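Hypothetical protein TM1631 (Thermotoga maritima, PDB 1VPQ) is of unknown function but adopts the TIM-barrel fold of the DUF72 family, with a polar site at one end of the barrel that holds a sulfate ion in the crystal. Local coordinates at residues 201-206 / 249-254; 221-226 / 258-263. All blocks are in the same frame, centred on the assembly; numbering follows the deposited sequence.

Overall arrangement
Contact 1 lies in the core, its centre about 8 Å from the centre of the chain, whereas the centre of contact 2 lies about 16 Å from the centre of the chain and that contact is partly buried. Contact 1 pairs the parallel strands 199-204 and 245-250 and runs on into the loops at their ends. Contact 2 joins the loop before helix 226-240 to helix 257-270, which follows strand 245-250 in the chain. The first combines backbone bonding, aromatic rings and a charged, sulfate-holding cluster; the second rests on one asparagine amide and an aliphatic edge. Their centres are about 9 Å apart, and Asn252 bridges them, its ND2 probably hydrogen-bonded to Tyr222 O and Asn261 OD1.

Contact 1: residues 201-206 / 249-254; sequences YFRFHG and FFNNCY. With SO4 (sulfate ion), chain B.
Phe204 turns its ring edge to one face of Phe250, with CD2 of Phe204 3.5 Å from CZ of Phe250 and the planes 69° apart, a T-shaped pair. On the other side of the sheet Tyr201 and Phe249 meet obliquely, planes at 38°, with Tyr201 CZ 3.6 Å from Phe249 CE2; the Tyr201 hydroxyl bonds to Glu54 and Thr82. The Arg203 guanidinium has His205 CE1 over one face, toward the rim, and sulfate O4 at its edge, 2.9 Å from NH2. Its NH1 also hydrogen-bonds sulfate O1, and the guanidinium forms salt bridges through NH1 with Glu155 and NH2 with Glu54. At the His205 edge, Asn251 ND2 donates to ND1 near the ring plane at 2.7 Å. Chi1 of -157° sets Asn251 CG anti to the backbone N; ND2 also lies 2.6 Å from sulfate O3. His205 NE2 bonds to Glu155. An alanine at His205 would probably leave Asn251 ND2 without its ring acceptor, Glu155 without one partner, and a gap over the guanidinium face. Backbone hydrogen bonds from Phe249 N to Phe202 O and Phe204 N to Phe249 O join the strands, pairing Arg203 with Phe249 and Phe204 with Phe250; Asn251 N to Phe204 O (2.6 Å) continues the ladder. Polar residues gathered at C-terminal strand ends typify a TIM-barrel mouth; the sulfate, probably from the crystallisation liquor and also hydrogen-bonded by Tyr220, Lys84 and Arg157, is consistent with an anion-binding site.

Contact 2: residues 221-226 / 258-263; sequences DYLYSE and AAINAL
Asn261 and Tyr224 cross at about a right angle, the amide and ring planes 68° apart, with OD1 of Asn261 near the ring plane at the tyrosine's edge. There OD1 is 3.5 Å from Tyr224 CD2, and it also accepts a hydrogen bond from the backbone N of Tyr224 at 3.0 Å. That donor is tilted 29° from the amide carbonyl plane. On the other branch, ND2 of Asn261 makes a weak bond to Tyr224 O, 3.3 Å away, so the amide engages both the N-H and the C=O of a single loop residue.

Leu223 crosses the same amide obliquely. Its CG is anti to the backbone N (chi1 -176°), and from it CD1 reaches 3.4 Å from Asn261 ND2. The same methyl touches CG2 of Ile260 at 3.9 Å, forming the aliphatic edge of the contact. Within the loop, CE2 of Tyr222 stands 3.9 Å above one face of the Tyr224 ring, toward its rim. The Tyr224 hydroxyl is bonded to Asp181.

The asparagine is shared further: ND2 also donates to Gln264 OE1. With Asn252 as the second, two donors grip the buried OD1, which should hold the amide against flipping. The chemistry therefore implies a side-chain-to-backbone tie: an amide on helix 257-270 holds a loop that has no regular secondary structure of its own, just ahead of Ser225, the N-cap of helix 226-240.

Contact 1: residues 201-206 / 249-254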
loop_
_atom_site.group_PDB
_atom_site.type_symbol
_atom_site.label_atom_id
_atom_site.label_comp_id
_atom_site.label_asym_id
_atom_site.label_seq_id
_atom_site.Cartn_x
_atom_site.Cartn_y
_atom_site.Cartn_z
ATOM N N TYR A 201 -5.424 1.668 -7.062
ATOM C CA TYR A 201 -4.605 1.619 -5.867
ATOM C C TYR A 201 -3.387 2.507 -6.102
ATOM O O TYR A 201 -2.622 2.255 -7.026
ATOM C CB TYR A 201 -4.180 0.174 -5.602
ATOM C CG TYR A 201 -3.723 -0.137 -4.178
ATOM C CD1 TYR A 201 -2.575 0.443 -3.638
ATOM C CD2 TYR A 201 -4.427 -1.038 -3.392
ATOM C CE1 TYR A 201 -2.154 0.130 -2.342
ATOM C CE2 TYR A 201 -4.019 -1.354 -2.111
ATOM C CZ TYR A 201 -2.879 -0.776 -1.588
ATOM O OH TYR A 201 -2.484 -1.096 -0.301
ATOM N N PHE A 202 -3.210 3.542 -5.282
ATOM C CA PHE A 202 -2.060 4.444 -5.416
ATOM C C PHE A 202 -1.154 4.321 -4.221
ATOM O O PHE A 202 -1.636 4.275 -3.093
ATOM C CB PHE A 202 -2.501 5.903 -5.504
ATOM C CG PHE A 202 -3.309 6.212 -6.712
ATOM C CD1 PHE A 202 -4.637 5.802 -6.797
ATOM C CD2 PHE A 202 -2.755 6.920 -7.767
ATOM C CE1 PHE A 202 -5.401 6.089 -7.926
ATOM C CE2 PHE A 202 -3.510 7.209 -8.896
ATOM C CZ PHE A 202 -4.839 6.791 -8.973
ATOM N N ARG A 203 0.154 4.307 -4.466
ATOM C CA ARG A 203 1.129 4.372 -3.383
ATOM C C ARG A 203 2.168 5.462 -3.649
ATOM O O ARG A 203 2.799 5.463 -4.690
ATOM C CB ARG A 203 1.800 3.018 -3.181
ATOM C CG ARG A 203 0.838 1.923 -2.720
ATOM C CD ARG A 203 1.598 0.699 -2.254
ATOM N NE ARG A 203 2.127 0.843 -0.899
ATOM C CZ ARG A 203 3.315 0.403 -0.484
ATOM N NH1 ARG A 203 4.164 -0.175 -1.317
ATOM N NH2 ARG A 203 3.675 0.577 0.780
ATOM N N PHE A 204 2.323 6.385 -2.697
ATOM C CA PHE A 204 3.264 7.499 -2.815
ATOM C C PHE A 204 4.381 7.358 -1.790
ATOM O O PHE A 204 4.140 7.421 -0.589
ATOM C CB PHE A 204 2.543 8.837 -2.619
ATOM C CG PHE A 204 1.331 9.025 -3.510
ATOM C CD1 PHE A 204 1.367 8.689 -4.858
ATOM C CD2 PHE A 204 0.163 9.567 -3.000
ATOM C CE1 PHE A 204 0.248 8.873 -5.673
ATOM C CE2 PHE A 204 -0.962 9.758 -3.810
ATOM C CZ PHE A 204 -0.915 9.409 -5.143
ATOM N N HIS A 205 5.603 7.170 -2.281
ATOM C CA HIS A 205 6.776 6.921 -1.428
ATOM C C HIS A 205 7.647 8.151 -1.229
ATOM O O HIS A 205 8.688 8.076 -0.563
ATOM C CB HIS A 205 7.655 5.827 -2.048
ATOM C CG HIS A 205 6.929 4.550 -2.327
ATOM N ND1 HIS A 205 6.352 3.794 -1.333
ATOM C CD2 HIS A 205 6.705 3.887 -3.484
ATOM C CE1 HIS A 205 5.789 2.728 -1.868
ATOM N NE2 HIS A 205 5.987 2.761 -3.174
ATOM N N GLY A 206 7.238 9.265 -1.827
ATOM C CA GLY A 206 8.091 10.443 -1.940
ATOM C C GLY A 206 9.129 10.272 -3.036
ATOM O O GLY A 206 9.152 9.261 -3.729
ATOM N N PHE A 249 -2.534 5.555 -0.576
ATOM C CA PHE A 249 -1.718 5.518 0.645
ATOM C C PHE A 249 -0.428 6.290 0.457
ATOM O O PHE A 249 0.180 6.216 -0.611
ATOM C CB PHE A 249 -1.406 4.072 1.045
ATOM C CG PHE A 249 -2.631 3.245 1.306
ATOM C CD1 PHE A 249 -3.239 3.255 2.556
ATOM C CD2 PHE A 249 -3.194 2.475 0.297
ATOM C CE1 PHE A 249 -4.382 2.506 2.796
ATOM C CE2 PHE A 249 -4.344 1.721 0.536
ATOM C CZ PHE A 249 -4.930 1.742 1.791
ATOM N N PHE A 250 -0.027 7.018 1.507
ATOM C CA PHE A 250 1.240 7.765 1.556
ATOM C C PHE A 250 2.238 7.029 2.423
ATOM O O PHE A 250 1.938 6.675 3.563
ATOM C CB PHE A 250 1.042 9.166 2.141
ATOM C CG PHE A 250 0.498 10.158 1.167
ATOM C CD1 PHE A 250 -0.854 10.165 0.854
ATOM C CD2 PHE A 250 1.331 11.081 0.562
ATOM C CE1 PHE A 250 -1.370 11.077 -0.042
ATOM C CE2 PHE A 250 0.824 11.998 -0.336
ATOM C CZ PHE A 250 -0.538 11.994 -0.638
ATOM N N ASN A 251 3.440 6.847 1.888
ATOM C CA ASN A 251 4.431 5.959 2.466
ATOM C C ASN A 251 5.669 6.692 2.966
ATOM O O ASN A 251 6.576 6.073 3.520
ATOM C CB ASN A 251 4.839 4.917 1.410
ATOM C CG ASN A 251 5.419 3.660 2.019
ATOM O OD1 ASN A 251 5.034 3.247 3.116
ATOM N ND2 ASN A 251 6.350 3.040 1.311
ATOM N N ASN A 252 5.708 8.003 2.743
ATOM C CA ASN A 252 6.825 8.847 3.172
ATOM C C ASN A 252 6.690 9.180 4.643
ATOM O O ASN A 252 6.589 10.339 5.017
ATOM C CB ASN A 252 6.914 10.122 2.323
ATOM C CG ASN A 252 5.617 10.925 2.306
ATOM O OD1 ASN A 252 4.529 10.370 2.183
ATOM N ND2 ASN A 252 5.736 12.244 2.404
ATOM N N CYS A 253 6.707 8.141 5.475
ATOM C CA CYS A 253 6.251 8.226 6.873
ATOM C C CYS A 253 7.286 8.787 7.843
ATOM O O CYS A 253 6.983 9.002 9.016
ATOM C CB CYS A 253 5.772 6.845 7.359
ATOM S SG CYS A 253 4.177 6.278 6.629
ATOM N N TYR A 254 8.497 9.030 7.353
ATOM C CA TYR A 254 9.570 9.597 8.184
ATOM C C TYR A 254 9.127 10.934 8.787
ATOM O O TYR A 254 8.832 11.887 8.057
ATOM C CB TYR A 254 10.838 9.786 7.348
ATOM C CG TYR A 254 12.055 10.288 8.100
ATOM C CD1 TYR A 254 12.876 9.412 8.805
ATOM C CD2 TYR A 254 12.406 11.634 8.071
ATOM C CE1 TYR A 254 14.019 9.876 9.491
ATOM C CE2 TYR A 254 13.538 12.106 8.749
ATOM C CZ TYR A 254 14.338 11.220 9.455
ATOM O OH TYR A 254 15.455 11.682 10.119
HETATM S S SO4 B . 7.582 -0.097 0.200
HETATM O O1 SO4 B . 7.243 -0.318 -1.203
HETATM O O2 SO4 B . 8.697 -0.951 0.593
HETATM O O3 SO4 B . 7.961 1.298 0.360
HETATM O O4 SO4 B . 6.433 -0.436 1.033
#

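Contact 2: residues 221-226 / 258-263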
loop_
_atom_site.group_PDB
_atom_site.type_symbol
_atom_site.label_atom_id
_atom_site.label_comp_id
_atom_site.label_asym_id
_atom_site.label_seq_id
_atom_site.Cartn_x
_atom_site.Cartn_y
_atom_site.Cartn_z
ATOM N N ASP A 221 12.322 9.952 3.651
ATOM C CA ASP A 221 12.337 11.343 4.099
ATOM C C ASP A 221 12.053 12.276 2.920
ATOM O O ASP A 221 12.953 12.646 2.159
ATOM C CB ASP A 221 13.669 11.700 4.763
ATOM C CG ASP A 221 13.695 13.117 5.285
ATOM O OD1 ASP A 221 12.625 13.760 5.355
ATOM O OD2 ASP A 221 14.794 13.592 5.636
ATOM N N TYR A 222 10.779 12.627 2.773
ATOM C CA TYR A 222 10.329 13.526 1.718
ATOM C C TYR A 222 8.962 14.088 2.076
ATOM O O TYR A 222 8.147 13.393 2.675
ATOM C CB TYR A 222 10.248 12.787 0.392
ATOM C CG TYR A 222 10.012 13.686 -0.794
ATOM C CD1 TYR A 222 11.074 14.281 -1.454
ATOM C CD2 TYR A 222 8.731 13.921 -1.271
ATOM C CE1 TYR A 222 10.871 15.111 -2.546
ATOM C CE2 TYR A 222 8.509 14.753 -2.376
ATOM C CZ TYR A 222 9.585 15.340 -3.008
ATOM O OH TYR A 222 9.398 16.157 -4.094
ATOM N N LEU A 223 8.731 15.350 1.722
ATOM C CA LEU A 223 7.446 16.010 1.937
ATOM C C LEU A 223 6.967 16.605 0.619
ATOM O O LEU A 223 7.517 17.604 0.149
ATOM C CB LEU A 223 7.562 17.114 3.001
ATOM C CG LEU A 223 6.258 17.831 3.407
ATOM C CD1 LEU A 223 5.363 16.949 4.268
ATOM C CD2 LEU A 223 6.560 19.119 4.131
ATOM N N TYR A 224 5.949 15.985 0.027
ATOM C CA TYR A 224 5.364 16.488 -1.204
ATOM C C TYR A 224 4.921 17.949 -1.061
ATOM O O TYR A 224 4.330 18.332 -0.056
ATOM C CB TYR A 224 4.155 15.643 -1.609
ATOM C CG TYR A 224 4.487 14.296 -2.209
ATOM C CD1 TYR A 224 4.788 14.173 -3.568
ATOM C CD2 TYR A 224 4.462 13.134 -1.431
ATOM C CE1 TYR A 224 5.076 12.941 -4.133
ATOM C CE2 TYR A 224 4.755 11.890 -1.992
ATOM C CZ TYR A 224 5.058 11.805 -3.343
ATOM O OH TYR A 224 5.354 10.591 -3.909
ATOM N N SER A 225 5.215 18.749 -2.081
ATOM C CA SER A 225 4.694 20.107 -2.190
ATOM C C SER A 225 3.220 20.074 -2.568
ATOM O O SER A 225 2.747 19.102 -3.157
ATOM C CB SER A 225 5.466 20.899 -3.254
ATOM O OG SER A 225 5.089 20.518 -4.575
ATOM N N GLU A 226 2.512 21.150 -2.233
ATOM C CA GLU A 226 1.099 21.320 -2.596
ATOM C C GLU A 226 0.890 21.257 -4.113
ATOM O O GLU A 226 -0.130 20.756 -4.587
ATOM C CB GLU A 226 0.547 22.642 -2.037
ATOM N N ALA A 258 4.189 11.676 5.758
ATOM C CA ALA A 258 3.103 10.942 5.107
ATOM C C ALA A 258 1.729 11.371 5.616
ATOM O O ALA A 258 0.802 11.568 4.833
ATOM C CB ALA A 258 3.282 9.449 5.307
ATOM N N ALA A 259 1.608 11.500 6.935
ATOM C CA ALA A 259 0.363 11.925 7.570
ATOM C C ALA A 259 0.002 13.357 7.164
ATOM O O ALA A 259 -1.148 13.624 6.813
ATOM C CB ALA A 259 0.468 11.792 9.071
ATOM N N ILE A 260 0.986 14.262 7.197
ATOM C CA ILE A 260 0.805 15.646 6.726
ATOM C C ILE A 260 0.267 15.665 5.300
ATOM O O ILE A 260 -0.790 16.246 5.036
ATOM C CB ILE A 260 2.124 16.478 6.819
ATOM C CG1 ILE A 260 2.465 16.760 8.284
ATOM C CG2 ILE A 260 2.001 17.816 6.074
ATOM C CD1 ILE A 260 3.852 17.347 8.518
ATOM N N ASN A 261 0.979 15.013 4.389
ATOM C CA ASN A 261 0.571 14.960 2.991
ATOM C C ASN A 261 -0.777 14.265 2.783
ATOM O O ASN A 261 -1.574 14.682 1.932
ATOM C CB ASN A 261 1.642 14.275 2.127
ATOM C CG ASN A 261 2.912 15.104 1.976
ATOM O OD1 ASN A 261 3.981 14.557 1.721
ATOM N ND2 ASN A 261 2.802 16.421 2.124
ATOM N N ALA A 262 -1.031 13.206 3.547
ATOM C CA ALA A 262 -2.286 12.466 3.414
ATOM C C ALA A 262 -3.464 13.332 3.852
ATOM O O ALA A 262 -4.551 13.274 3.261
ATOM C CB ALA A 262 -2.234 11.163 4.215
ATOM N N LEU A 263 -3.233 14.125 4.891
ATOM C CA LEU A 263 -4.213 15.097 5.382
ATOM C C LEU A 263 -4.439 16.250 4.398
ATOM O O LEU A 263 -5.560 16.750 4.278
ATOM C CB LEU A 263 -3.781 15.666 6.734
ATOM C CG LEU A 263 -3.837 14.728 7.942
ATOM C CD1 LEU A 263 -3.085 15.333 9.092
ATOM C CD2 LEU A 263 -5.275 14.427 8.349
#